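Local coordinates for membrane-associated protein VP24 (Marburg virus - Musoke, Kenya, 1980, PDB 4OR8) that may act as a minor matrix protein that takes part in assembly of the viral nucleocapsid and in virion budding, at residues Phe59-Pro64 against Val242-His246; Ala107-Leu111 against Leu237-Leu243. All blocks are in the same frame, centred on the assembly; numbering follows the deposited sequence.

Interactions 1 and 2 lie next to each other, their centres about 8 Å apart. They meet on one short element, helix 240-244, and share Val242 and Leu243. Strand 59-64 comes first in the chain, then helix 104-115, and much later the end of strand 228-239 running into helix 240-244. Interaction 1 sets that helix and the turn after it against an outer strand of the three-stranded sheet. Interaction 2 sets the strand end and the same helix against helix 104-115. Leu108 also packs on Phe61 and Ile63, which joins the two contacts directly. Distant parts of the chain thus meet in the VP24 fold, near the second subunit.

Interaction 1. Residues Phe59-Pro64 against Val242-His246; sequences FVFHIP and VLREH
Val242 and His246 lie against strand 59-64, an outer strand of the three-stranded antiparallel sheet. His246 forms an aromatic cluster with Phe59 and Phe61. With CG beside the backbone N and anti to the carbonyl carbon (chi1 -52°), the His246 ring is placed against the strand. There His246 NE2 donates to Val60 O at 3.0 Å, with a bent N-H...O angle of 141°. The acceptor is near the imidazole plane, but the donor stands well above the carbonyl plane. Phe59 makes a T-shaped pair with this ring, the planes at 83°. Its edge points at the imidazole face, with Phe59 CD1 3.6 Å from His246 ND1. Glu245 CG lies over the opposite face. The Phe61 ring meets His246 CD2 obliquely.

Val242 packs with both methyls. Its CG1 touches Ile63 CD1 at 3.6 Å. Its CG2 turns to the backbone, 3.4 Å from His62 O, and also meets the Pro64 ring.

His62 and Glu245 cross at about a right angle. A weak hydrogen bond runs from His62 ND1 to Glu245 OE1 at 3.1 Å. His62 NE2 makes another weak bond, to Glu82 of the second subunit, so the contact borders the subunit interface. One water bridges the segments: it is within hydrogen-bonding reach of Val242 O, accepts from His62 N at 2.9 Å and lies 2.8 Å from Glu245 OE1.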
loop_
_atom_site.group_PDB
_atom_site.type_symbol
_atom_site.label_atom_id
_atom_site.label_comp_id
_atom_site.label_asym_id
_atom_site.label_seq_id
_atom_site.Cartn_x
_atom_site.Cartn_y
_atom_site.Cartn_z
ATOM N N PHE B 59 5.561 -3.872 18.825
ATOM C CA PHE B 59 5.429 -3.656 17.389
ATOM C C PHE B 59 6.785 -3.339 16.785
ATOM O O PHE B 59 7.561 -2.573 17.355
ATOM C CB PHE B 59 4.493 -2.484 17.087
ATOM C CG PHE B 59 3.050 -2.741 17.416
ATOM C CD1 PHE B 59 2.221 -3.382 16.511
ATOM C CD2 PHE B 59 2.512 -2.309 18.616
ATOM C CE1 PHE B 59 0.888 -3.605 16.806
ATOM C CE2 PHE B 59 1.181 -2.528 18.916
ATOM C CZ PHE B 59 0.368 -3.178 18.009
ATOM N N VAL B 60 7.064 -3.928 15.628
ATOM C CA VAL B 60 8.210 -3.521 14.831
ATOM C C VAL B 60 7.704 -2.949 13.512
ATOM O O VAL B 60 7.227 -3.683 12.650
ATOM C CB VAL B 60 9.166 -4.695 14.546
ATOM C CG1 VAL B 60 10.359 -4.214 13.735
ATOM C CG2 VAL B 60 9.629 -5.333 15.844
ATOM N N PHE B 61 7.798 -1.635 13.361
ATOM C CA PHE B 61 7.307 -0.985 12.155
ATOM C C PHE B 61 8.383 -0.891 11.078
ATOM O O PHE B 61 9.514 -0.501 11.355
ATOM C CB PHE B 61 6.758 0.406 12.480
ATOM C CG PHE B 61 5.538 0.387 13.354
ATOM C CD1 PHE B 61 4.321 -0.044 12.856
ATOM C CD2 PHE B 61 5.605 0.809 14.673
ATOM C CE1 PHE B 61 3.193 -0.059 13.655
ATOM C CE2 PHE B 61 4.481 0.797 15.479
ATOM C CZ PHE B 61 3.273 0.363 14.967
ATOM N N HIS B 62 8.020 -1.252 9.852
ATOM C CA HIS B 62 8.915 -1.121 8.712
ATOM C C HIS B 62 8.450 0.009 7.801
ATOM O O HIS B 62 7.497 -0.151 7.040
ATOM C CB HIS B 62 8.979 -2.430 7.931
ATOM C CG HIS B 62 9.435 -3.597 8.749
ATOM N ND1 HIS B 62 8.592 -4.286 9.594
ATOM C CD2 HIS B 62 10.644 -4.195 8.853
ATOM C CE1 HIS B 62 9.262 -5.260 10.184
ATOM N NE2 HIS B 62 10.510 -5.227 9.750
ATOM N N ILE B 63 9.135 1.147 7.882
ATOM C CA ILE B 63 8.741 2.344 7.144
ATOM C C ILE B 63 9.590 2.546 5.899
ATOM O O ILE B 63 10.798 2.749 6.001
ATOM C CB ILE B 63 8.887 3.616 8.003
ATOM C CG1 ILE B 63 8.408 3.366 9.433
ATOM C CG2 ILE B 63 8.149 4.781 7.360
ATOM C CD1 ILE B 63 6.988 2.904 9.517
ATOM N N PRO B 64 8.954 2.499 4.718
ATOM C CA PRO B 64 9.605 2.739 3.426
ATOM C C PRO B 64 9.786 4.223 3.109
ATOM O O PRO B 64 9.112 5.076 3.690
ATOM C CB PRO B 64 8.625 2.123 2.417
ATOM C CG PRO B 64 7.635 1.338 3.231
ATOM C CD PRO B 64 7.575 2.021 4.550
ATOM N N VAL B 242 2.926 -0.661 6.082
ATOM C CA VAL B 242 3.310 -0.343 7.453
ATOM C C VAL B 242 2.262 -0.809 8.460
ATOM O O VAL B 242 2.592 -1.375 9.503
ATOM C CB VAL B 242 3.513 1.176 7.629
ATOM C CG1 VAL B 242 3.715 1.525 9.096
ATOM C CG2 VAL B 242 4.683 1.659 6.786
ATOM N N LEU B 243 0.996 -0.575 8.131
ATOM C CA LEU B 243 -0.103 -0.899 9.034
ATOM C C LEU B 243 -0.708 -2.273 8.758
ATOM O O LEU B 243 -1.239 -2.913 9.663
ATOM C CB LEU B 243 -1.185 0.179 8.956
ATOM C CG LEU B 243 -0.682 1.608 9.162
ATOM C CD1 LEU B 243 -1.808 2.605 9.007
ATOM C CD2 LEU B 243 -0.027 1.751 10.526
ATOM N N ARG B 244 -0.625 -2.726 7.511
ATOM C CA ARG B 244 -1.209 -4.012 7.137
ATOM C C ARG B 244 -0.489 -5.167 7.825
ATOM O O ARG B 244 -1.083 -6.203 8.117
ATOM C CB ARG B 244 -1.187 -4.197 5.620
ATOM C CG ARG B 244 -1.886 -5.454 5.152
ATOM C CD ARG B 244 -1.972 -5.505 3.645
ATOM N NE ARG B 244 -2.822 -4.449 3.101
ATOM C CZ ARG B 244 -4.151 -4.466 3.145
ATOM N NH1 ARG B 244 -4.787 -5.474 3.726
ATOM N NH2 ARG B 244 -4.846 -3.471 2.618
ATOM N N GLU B 245 0.797 -4.969 8.090
ATOM C CA GLU B 245 1.597 -5.940 8.821
ATOM C C GLU B 245 1.049 -6.168 10.231
ATOM O O GLU B 245 1.237 -7.233 10.812
ATOM C CB GLU B 245 3.049 -5.460 8.887
ATOM C CG GLU B 245 4.001 -6.403 9.604
ATOM C CD GLU B 245 5.436 -5.922 9.551
ATOM O OE1 GLU B 245 5.723 -4.982 8.776
ATOM O OE2 GLU B 245 6.278 -6.485 10.284
ATOM N N HIS B 246 0.357 -5.167 10.771
ATOM C CA HIS B 246 -0.129 -5.229 12.148
ATOM C C HIS B 246 -1.630 -4.970 12.269
ATOM O O HIS B 246 -2.078 -4.370 13.244
ATOM C CB HIS B 246 0.628 -4.221 13.016
ATOM C CG HIS B 246 2.117 -4.332 12.909
ATOM N ND1 HIS B 246 2.832 -5.351 13.502
ATOM C CD2 HIS B 246 3.025 -3.552 12.276
ATOM C CE1 HIS B 246 4.117 -5.193 13.239
ATOM N NE2 HIS B 246 4.261 -4.110 12.497
HETATM O O HOH W 1 5.378 -2.503 9.923
#

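Interaction 2. Residues Ala107-Leu111 against Leu237-Leu243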
loop_
_atom_site.group_PDB
_atom_site.type_symbol
_atom_site.label_atom_id
_atom_site.label_comp_id
_atom_site.label_asym_id
_atom_site.label_seq_id
_atom_site.Cartn_x
_atom_site.Cartn_y
_atom_site.Cartn_z
ATOM N N ALA B 107 4.662 10.714 10.740
ATOM C CA ALA B 107 3.242 10.581 10.450
ATOM C C ALA B 107 2.687 9.330 11.117
ATOM O O ALA B 107 1.536 9.306 11.551
ATOM C CB ALA B 107 3.006 10.539 8.949
ATOM N N LEU B 108 3.510 8.288 11.192
ATOM C CA LEU B 108 3.126 7.070 11.887
ATOM C C LEU B 108 2.989 7.360 13.369
ATOM O O LEU B 108 2.074 6.868 14.029
ATOM C CB LEU B 108 4.164 5.967 11.677
ATOM C CG LEU B 108 3.891 4.685 12.471
ATOM C CD1 LEU B 108 2.645 3.993 11.955
ATOM C CD2 LEU B 108 5.077 3.746 12.433
ATOM N N ARG B 109 3.913 8.165 13.883
ATOM C CA ARG B 109 3.913 8.542 15.290
ATOM C C ARG B 109 2.612 9.251 15.633
ATOM O O ARG B 109 1.991 8.970 16.654
ATOM C CB ARG B 109 5.107 9.448 15.585
ATOM C CG ARG B 109 5.350 9.731 17.056
ATOM C CD ARG B 109 6.500 10.720 17.215
ATOM N NE ARG B 109 6.627 11.225 18.580
ATOM C CZ ARG B 109 7.569 10.846 19.435
ATOM N NH1 ARG B 109 8.482 9.954 19.071
ATOM N NH2 ARG B 109 7.600 11.362 20.655
ATOM N N ILE B 110 2.205 10.164 14.757
ATOM C CA ILE B 110 0.949 10.885 14.902
ATOM C C ILE B 110 -0.232 9.921 14.877
ATOM O O ILE B 110 -1.162 10.036 15.675
ATOM C CB ILE B 110 0.786 11.931 13.779
ATOM C CG1 ILE B 110 1.793 13.067 13.970
ATOM C CG2 ILE B 110 -0.628 12.481 13.746
ATOM C CD1 ILE B 110 1.714 14.136 12.906
ATOM N N LEU B 111 -0.176 8.964 13.960
ATOM C CA LEU B 111 -1.239 7.984 13.797
ATOM C C LEU B 111 -1.373 7.142 15.065
ATOM O O LEU B 111 -2.481 6.849 15.518
ATOM C CB LEU B 111 -0.951 7.107 12.577
ATOM C CG LEU B 111 -2.095 6.319 11.938
ATOM C CD1 LEU B 111 -1.757 6.007 10.491
ATOM C CD2 LEU B 111 -2.358 5.034 12.703
ATOM N N LEU B 237 2.675 10.808 4.611
ATOM C CA LEU B 237 2.025 9.654 4.016
ATOM C C LEU B 237 2.559 8.361 4.613
ATOM O O LEU B 237 3.745 8.055 4.488
ATOM C CB LEU B 237 2.237 9.655 2.501
ATOM C CG LEU B 237 1.632 8.496 1.711
ATOM C CD1 LEU B 237 0.122 8.485 1.858
ATOM C CD2 LEU B 237 2.028 8.582 0.246
ATOM N N VAL B 238 1.684 7.608 5.272
ATOM C CA VAL B 238 2.060 6.301 5.789
ATOM C C VAL B 238 1.649 5.214 4.802
ATOM O O VAL B 238 0.469 5.065 4.487
ATOM C CB VAL B 238 1.439 6.017 7.170
ATOM C CG1 VAL B 238 1.801 4.616 7.626
ATOM C CG2 VAL B 238 1.914 7.041 8.190
ATOM N N ALA B 239 2.634 4.468 4.312
ATOM C CA ALA B 239 2.394 3.411 3.339
ATOM C C ALA B 239 1.536 2.306 3.935
ATOM O O ALA B 239 1.670 1.964 5.108
ATOM C CB ALA B 239 3.703 2.849 2.837
ATOM N N GLU B 240 0.663 1.752 3.107
ATOM C CA GLU B 240 -0.297 0.739 3.525
ATOM C C GLU B 240 0.351 -0.455 4.224
ATOM O O GLU B 240 -0.172 -0.954 5.220
ATOM C CB GLU B 240 -1.087 0.270 2.304
ATOM C CG GLU B 240 -2.289 -0.591 2.610
ATOM C CD GLU B 240 -3.119 -0.864 1.370
ATOM O OE1 GLU B 240 -2.908 -0.170 0.353
ATOM O OE2 GLU B 240 -3.976 -1.773 1.407
ATOM N N ALA B 241 1.492 -0.901 3.701
ATOM C CA ALA B 241 2.193 -2.066 4.236
ATOM C C ALA B 241 2.612 -1.894 5.700
ATOM O O ALA B 241 2.650 -2.861 6.462
ATOM C CB ALA B 241 3.392 -2.397 3.375
ATOM N N VAL B 242 2.926 -0.661 6.082
ATOM C CA VAL B 242 3.310 -0.343 7.453
ATOM C C VAL B 242 2.262 -0.809 8.460
ATOM O O VAL B 242 2.592 -1.375 9.503
ATOM C CB VAL B 242 3.513 1.176 7.629
ATOM C CG1 VAL B 242 3.715 1.525 9.096
ATOM C CG2 VAL B 242 4.683 1.659 6.786
ATOM N N LEU B 243 0.996 -0.575 8.131
ATOM C CA LEU B 243 -0.103 -0.899 9.034
ATOM C C LEU B 243 -0.708 -2.273 8.758
ATOM O O LEU B 243 -1.239 -2.913 9.663
ATOM C CB LEU B 243 -1.185 0.179 8.956
ATOM C CG LEU B 243 -0.682 1.608 9.162
ATOM C CD1 LEU B 243 -1.808 2.605 9.007
ATOM C CD2 LEU B 243 -0.027 1.751 10.526
#
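Ala107, Leu108 and Leu111 meet Val238, Val242 and Leu243 mainly through aliphatic side chains. No flat side chain of either segment enters the contact. A flat group beside it is the ring of Phe61, on strand 59-64: Leu108 CD2 lies over this ring, 3.5 Å from Phe61 CG. The other methyl of Leu108 is the one that serves the contact.

That methyl, CD1, sits where two residues of helix 240-244 converge. It is 3.9 Å from Val242 CG1 and 3.8 Å from Leu243 CD2. The Leu108 side chain leaves with CG anti to the backbone N (chi1 175°), and from there CD1 reaches helix 240-244. Leu108 and Leu243 run past each other in opposite directions, whereas Leu108 and Val242 meet at a slant.

Leu243 uses its two methyls on two different partners. While CD2 meets Leu108, CD1 meets Leu111 CD1 at 3.7 Å. Leu111 and Leu243 point at each other tip to tip. Leu111 lies about one turn after Leu108 on helix 104-115, and Leu243 is on helix 240-244.

Val238 fills the other end of the contact with CG2. This methyl stands beside the Val238 backbone N and lies 3.7 Å from Ala107 CB. It is also 3.6 Å from Leu108 N, so it packs on the helix backbone as well as on side chains. No hydrogen bond crosses the contact.

Helix 107-111 and strand 237-239 cross almost at right angles, at 86°, their axes 8.4 Å apart at closest approach. The contact is buried near the centre of the chain. Phe175 and Met178 of helix 161-178 pack on Leu111 and Leu243. Strand 210-221 adds Val213 against Leu111 and Phe211 against Leu243, while strand 59-64 adjoins Leu108 and Val242.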